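Local coordinates for protein LRA-12 (Uncultured bacterium, PDB 5AEB) that hydrolyses beta-lactam antibiotics, carbapenems among them, as a class B3 metallo-beta-lactamase with two zinc ions in its active site, at residues Thr77-Thr82 against Ile146-Thr151; Ser165-Phe170 against Arg180-Asn185. All coordinates share one frame; numbering follows the deposited sequence.

Contact 1 of 2, residues Thr77-Thr82 against Ile146-Thr151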
# COMPACT_ATOMS: atom_id res chain seq x y z
N THR A 77 -11.85 -4.50 12.99
CA THR A 77 -11.47 -4.33 11.59
C THR A 77 -12.69 -4.40 10.69
O THR A 77 -13.40 -5.39 10.71
CB THR A 77 -10.41 -5.35 11.14
OG1 THR A 77 -9.26 -5.23 11.98
CG2 THR A 77 -9.97 -5.10 9.70
N LYS A 78 -12.96 -3.33 9.95
CA LYS A 78 -14.16 -3.29 9.11
C LYS A 78 -13.84 -3.32 7.63
O LYS A 78 -14.62 -3.84 6.83
CB LYS A 78 -15.00 -2.05 9.39
CG LYS A 78 -15.68 -1.95 10.73
CD LYS A 78 -16.43 -3.19 11.19
CE LYS A 78 -17.16 -2.87 12.51
NZ LYS A 78 -16.91 -3.86 13.62
N ILE A 79 -12.69 -2.75 7.27
CA ILE A 79 -12.29 -2.53 5.89
C ILE A 79 -10.81 -2.91 5.69
O ILE A 79 -9.97 -2.64 6.55
CB ILE A 79 -12.56 -1.09 5.40
CG1 ILE A 79 -14.06 -0.74 5.56
CG2 ILE A 79 -12.09 -0.92 3.94
CD1 ILE A 79 -14.46 0.65 5.10
N LEU A 80 -10.56 -3.62 4.60
CA LEU A 80 -9.24 -3.99 4.12
C LEU A 80 -9.00 -3.33 2.76
O LEU A 80 -9.84 -3.44 1.85
CB LEU A 80 -9.14 -5.53 3.96
CG LEU A 80 -9.48 -6.35 5.21
CD1 LEU A 80 -9.54 -7.83 4.88
CD2 LEU A 80 -8.49 -6.07 6.35
N LEU A 81 -7.87 -2.65 2.64
CA LEU A 81 -7.43 -2.05 1.40
C LEU A 81 -6.02 -2.51 1.01
O LEU A 81 -5.27 -3.00 1.86
CB LEU A 81 -7.44 -0.52 1.53
CG LEU A 81 -8.77 0.13 1.96
CD1 LEU A 81 -8.55 1.61 2.28
CD2 LEU A 81 -9.81 -0.04 0.86
N THR A 82 -5.66 -2.34 -0.27
CA THR A 82 -4.29 -2.51 -0.69
C THR A 82 -3.91 -1.47 -1.72
O THR A 82 -4.76 -1.02 -2.48
CB THR A 82 -3.98 -3.94 -1.24
OG1 THR A 82 -2.57 -4.07 -1.57
CG2 THR A 82 -4.80 -4.24 -2.52
N ILE A 146 -14.07 6.04 0.41
CA ILE A 146 -14.33 5.00 1.36
C ILE A 146 -14.50 5.73 2.68
O ILE A 146 -13.56 6.37 3.17
CB ILE A 146 -13.18 3.98 1.43
CG1 ILE A 146 -12.92 3.36 0.06
CG2 ILE A 146 -13.48 2.90 2.46
CD1 ILE A 146 -11.45 3.25 -0.27
N GLN A 147 -15.70 5.62 3.24
CA GLN A 147 -16.06 6.22 4.53
C GLN A 147 -16.21 5.19 5.65
O GLN A 147 -16.93 4.20 5.49
CB GLN A 147 -17.37 6.96 4.43
CG GLN A 147 -17.41 8.04 3.37
CD GLN A 147 -18.11 9.28 3.88
OE1 GLN A 147 -18.81 9.96 3.12
NE2 GLN A 147 -17.92 9.59 5.16
N LEU A 148 -15.56 5.45 6.78
CA LEU A 148 -15.77 4.70 7.99
C LEU A 148 -15.71 5.68 9.16
O LEU A 148 -14.70 6.37 9.36
CB LEU A 148 -14.71 3.60 8.14
CG LEU A 148 -15.00 2.61 9.27
CD1 LEU A 148 -16.26 1.80 8.99
CD2 LEU A 148 -13.82 1.70 9.51
N GLY A 149 -16.81 5.74 9.92
CA GLY A 149 -17.03 6.78 10.90
C GLY A 149 -16.87 8.16 10.29
O GLY A 149 -17.53 8.51 9.31
N ASP A 150 -15.97 8.95 10.85
CA ASP A 150 -15.76 10.29 10.35
C ASP A 150 -14.56 10.37 9.39
O ASP A 150 -14.17 11.45 8.96
CB ASP A 150 -15.61 11.28 11.53
CG ASP A 150 -16.82 11.29 12.47
OD1 ASP A 150 -17.97 11.21 11.97
OD2 ASP A 150 -16.63 11.39 13.70
N THR A 151 -13.95 9.22 9.08
CA THR A 151 -12.83 9.17 8.14
C THR A 151 -13.37 8.92 6.73
O THR A 151 -14.31 8.14 6.54
CB THR A 151 -11.81 8.09 8.60
OG1 THR A 151 -11.30 8.45 9.88
CG2 THR A 151 -10.65 7.92 7.63
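Ile79 overlaps Ile146 across the interface between two sheets: the CD1 methyl of Ile79 rests on the CG2 branch of Ile146 at 3.6 Å, the closest approach in this contact. CD1 of Ile79 is anti to CA (chi2 -180°), which carries this methyl toward the other strand, and it also comes to 4.2 Å from CB of Leu148. It therefore sits against two residues on the same side of the opposing strand. Two residues on, Leu81 and Ile146 meet tip to tip, CD2 of Leu81 lying 3.8 Å from CD1 of Ile146. At the other end the aliphatic root of Lys78 takes part. Its CB lies 3.9 Å from CD2 of Leu148, the two side chains crossing at about a right angle, while its amine end leads away from the other strand toward solvent. Lys78 has a psi of -31°, far from extended, consistent with two successive side chains, Lys78 and Ile79, both pointing to the other segment.

The two strands run nearly antiparallel but belong to different sheets, with their axes 8.9 Å apart. This is face-to-face packing in the αβ/βα sandwich of the metallo-beta-lactamase fold. Strand 145-148 is an edge strand and ends in a type II' turn from Leu148 to Thr151, with Gly149 at its positive-phi corner, while Ile50 of the neighbouring strand 48-52 adds to the apolar layer by touching both Leu81 and Leu148. Strand 77-81 spends its backbone bonds on strands 48-52 and 103-107 of its own sheet. No hydrogen bond crosses this interface, so the sheets are joined here by non-directional dispersion contact and the fit of branched methyls.

Contact 2 of 2, residues Ser165-Phe170 against Arg180-Asn185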
# COMPACT_ATOMS: atom_id res chain seq x y z
N SER A 165 -2.74 -0.62 -9.37
CA SER A 165 -2.10 -0.02 -8.21
C SER A 165 -2.69 1.39 -7.96
O SER A 165 -3.17 2.07 -8.89
CB SER A 165 -0.56 -0.05 -8.27
OG SER A 165 -0.06 0.23 -9.57
N CYS A 166 -2.66 1.80 -6.70
CA CYS A 166 -3.45 2.96 -6.28
C CYS A 166 -2.90 3.57 -5.01
O CYS A 166 -2.15 2.94 -4.26
CB CYS A 166 -4.92 2.56 -6.08
SG CYS A 166 -5.10 1.28 -4.80
N SER A 167 -3.29 4.81 -4.76
CA SER A 167 -2.92 5.51 -3.55
C SER A 167 -4.24 5.92 -2.84
O SER A 167 -5.31 5.89 -3.47
CB SER A 167 -2.10 6.74 -3.92
OG SER A 167 -0.87 6.36 -4.54
N PHE A 168 -4.13 6.30 -1.58
CA PHE A 168 -5.24 6.80 -0.81
C PHE A 168 -4.87 8.14 -0.21
O PHE A 168 -3.81 8.33 0.38
CB PHE A 168 -5.67 5.82 0.30
CG PHE A 168 -5.99 4.45 -0.21
CD1 PHE A 168 -7.25 4.16 -0.69
CD2 PHE A 168 -5.00 3.48 -0.26
CE1 PHE A 168 -7.54 2.88 -1.20
CE2 PHE A 168 -5.27 2.22 -0.75
CZ PHE A 168 -6.54 1.93 -1.24
N LEU A 169 -5.78 9.08 -0.39
CA LEU A 169 -5.67 10.43 0.11
C LEU A 169 -6.80 10.64 1.14
O LEU A 169 -7.99 10.38 0.84
CB LEU A 169 -5.84 11.40 -1.06
CG LEU A 169 -5.67 12.91 -0.92
CD1 LEU A 169 -4.21 13.20 -0.57
CD2 LEU A 169 -6.06 13.51 -2.29
N PHE A 170 -6.42 11.07 2.35
CA PHE A 170 -7.40 11.32 3.42
C PHE A 170 -6.87 12.27 4.48
O PHE A 170 -5.64 12.36 4.70
CB PHE A 170 -7.86 10.01 4.11
CG PHE A 170 -6.81 9.38 4.98
CD1 PHE A 170 -5.73 8.69 4.41
CD2 PHE A 170 -6.90 9.48 6.37
CE1 PHE A 170 -4.73 8.13 5.20
CE2 PHE A 170 -5.92 8.89 7.18
CZ PHE A 170 -4.84 8.22 6.60
N ARG A 180 -3.38 16.21 5.88
CA ARG A 180 -3.77 15.57 4.65
C ARG A 180 -2.71 14.49 4.37
O ARG A 180 -1.54 14.80 4.15
CB ARG A 180 -3.88 16.64 3.56
CG ARG A 180 -3.97 16.14 2.13
CD ARG A 180 -5.31 15.52 1.79
NE ARG A 180 -6.46 16.33 2.19
CZ ARG A 180 -7.17 17.11 1.39
NH1 ARG A 180 -6.85 17.24 0.12
NH2 ARG A 180 -8.21 17.78 1.89
N ILE A 181 -3.10 13.23 4.40
CA ILE A 181 -2.16 12.12 4.26
C ILE A 181 -2.32 11.46 2.89
O ILE A 181 -3.43 11.16 2.49
CB ILE A 181 -2.44 11.04 5.33
CG1 ILE A 181 -2.50 11.65 6.76
CG2 ILE A 181 -1.46 9.88 5.18
CD1 ILE A 181 -1.14 11.78 7.42
N LEU A 182 -1.20 11.25 2.18
CA LEU A 182 -1.13 10.38 0.99
C LEU A 182 -0.47 9.06 1.33
O LEU A 182 0.71 9.02 1.75
CB LEU A 182 -0.31 11.04 -0.11
CG LEU A 182 -0.08 10.31 -1.44
CD1 LEU A 182 -1.38 10.02 -2.17
CD2 LEU A 182 0.83 11.16 -2.30
N ILE A 183 -1.22 7.98 1.19
CA ILE A 183 -0.60 6.66 1.25
C ILE A 183 -0.33 6.34 -0.20
O ILE A 183 -1.25 6.02 -0.93
CB ILE A 183 -1.53 5.61 1.86
CG1 ILE A 183 -1.90 6.00 3.32
CG2 ILE A 183 -0.89 4.22 1.75
CD1 ILE A 183 -2.92 5.08 3.94
N ALA A 184 0.93 6.51 -0.62
CA ALA A 184 1.22 6.47 -2.06
C ALA A 184 1.74 5.13 -2.48
O ALA A 184 2.57 4.50 -1.78
CB ALA A 184 2.24 7.55 -2.45
N ASN A 185 1.27 4.69 -3.65
CA ASN A 185 1.99 3.62 -4.29
C ASN A 185 2.97 4.20 -5.31
O ASN A 185 2.55 4.65 -6.37
CB ASN A 185 1.08 2.60 -4.92
CG ASN A 185 1.82 1.31 -5.19
OD1 ASN A 185 2.25 1.07 -6.34
ND2 ASN A 185 2.10 0.57 -4.12
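Phe170 packs its ring against Ile181, the residue paired with it across this antiparallel hairpin. From CB, on the sheet face it shares with Ile181 and Ile183, the chain turns at chi1 72°, putting CG between the backbone N and the carbonyl carbon and bringing the ring beside the isoleucine. CD1 of Phe170 passes 4.1 Å from CB of Ile181. CE1 of Phe170 meets both isoleucines, CB of Ile181 at 3.7 Å and CD1 of Ile183 at 3.8 Å. At the tip, CZ still touches CB and CG2 of Ile181. The Ile181 CB lies over the ring face, offset toward the rim, in a CH-pi contact.

Behind the ring, Phe170 and Ile181 form a hydrogen-bonded pair, Ile181 N to Phe170 O being 2.7 Å, and Phe168 and Ile183 form another. Between them Leu169 and Leu182 make a non-hydrogen-bonded pair on the reverse face. There CD1 of Leu169 leans on CD of Arg180 at 3.5 Å, so the arginine contributes its methylenes while its NE makes a salt bridge with Asp171. Toward the active-site end, Asn185 N donates to Ser167 OG at 2.9 Å, although the hydroxyl's position is less certain.

The hairpin supplies two inner strands of a five-stranded sheet. Strand 151-157 flanks 166-173 and strand 222-225 flanks 178-184, with Phe168 and Phe170 reaching Leu153, Ile181 touching Ile222 and Ile183 touching Val224. On the other face, helix 204-216 lays Met215 against Ser167 and Ala184.

The two contacts, with centres 13 Å apart, meet at Phe168, which projects from the sheet face that looks toward strand 77-81. Its CZ comes to 3.8 Å from CB of Leu81 across the sheets, and CE1 of Phe168 lies 4.0 Å from CD1 of Ile146 within its own sheet. Contact 2 thus extends inward the apolar layer that contact 1 begins. Thr82 O packs on Cys166 SG at 3.3 Å, and Thr82 leads into the zinc ligands Gln84 and His86. Between side chains, Ser165 is about 4 Å from the ligand His161 and Asn185 about 3 Å from Gln84; Asn185 is also about 6 Å from a zinc ion. Contact 1 is farther off, Leu81 standing about 10 Å from His89, side chain to side chain.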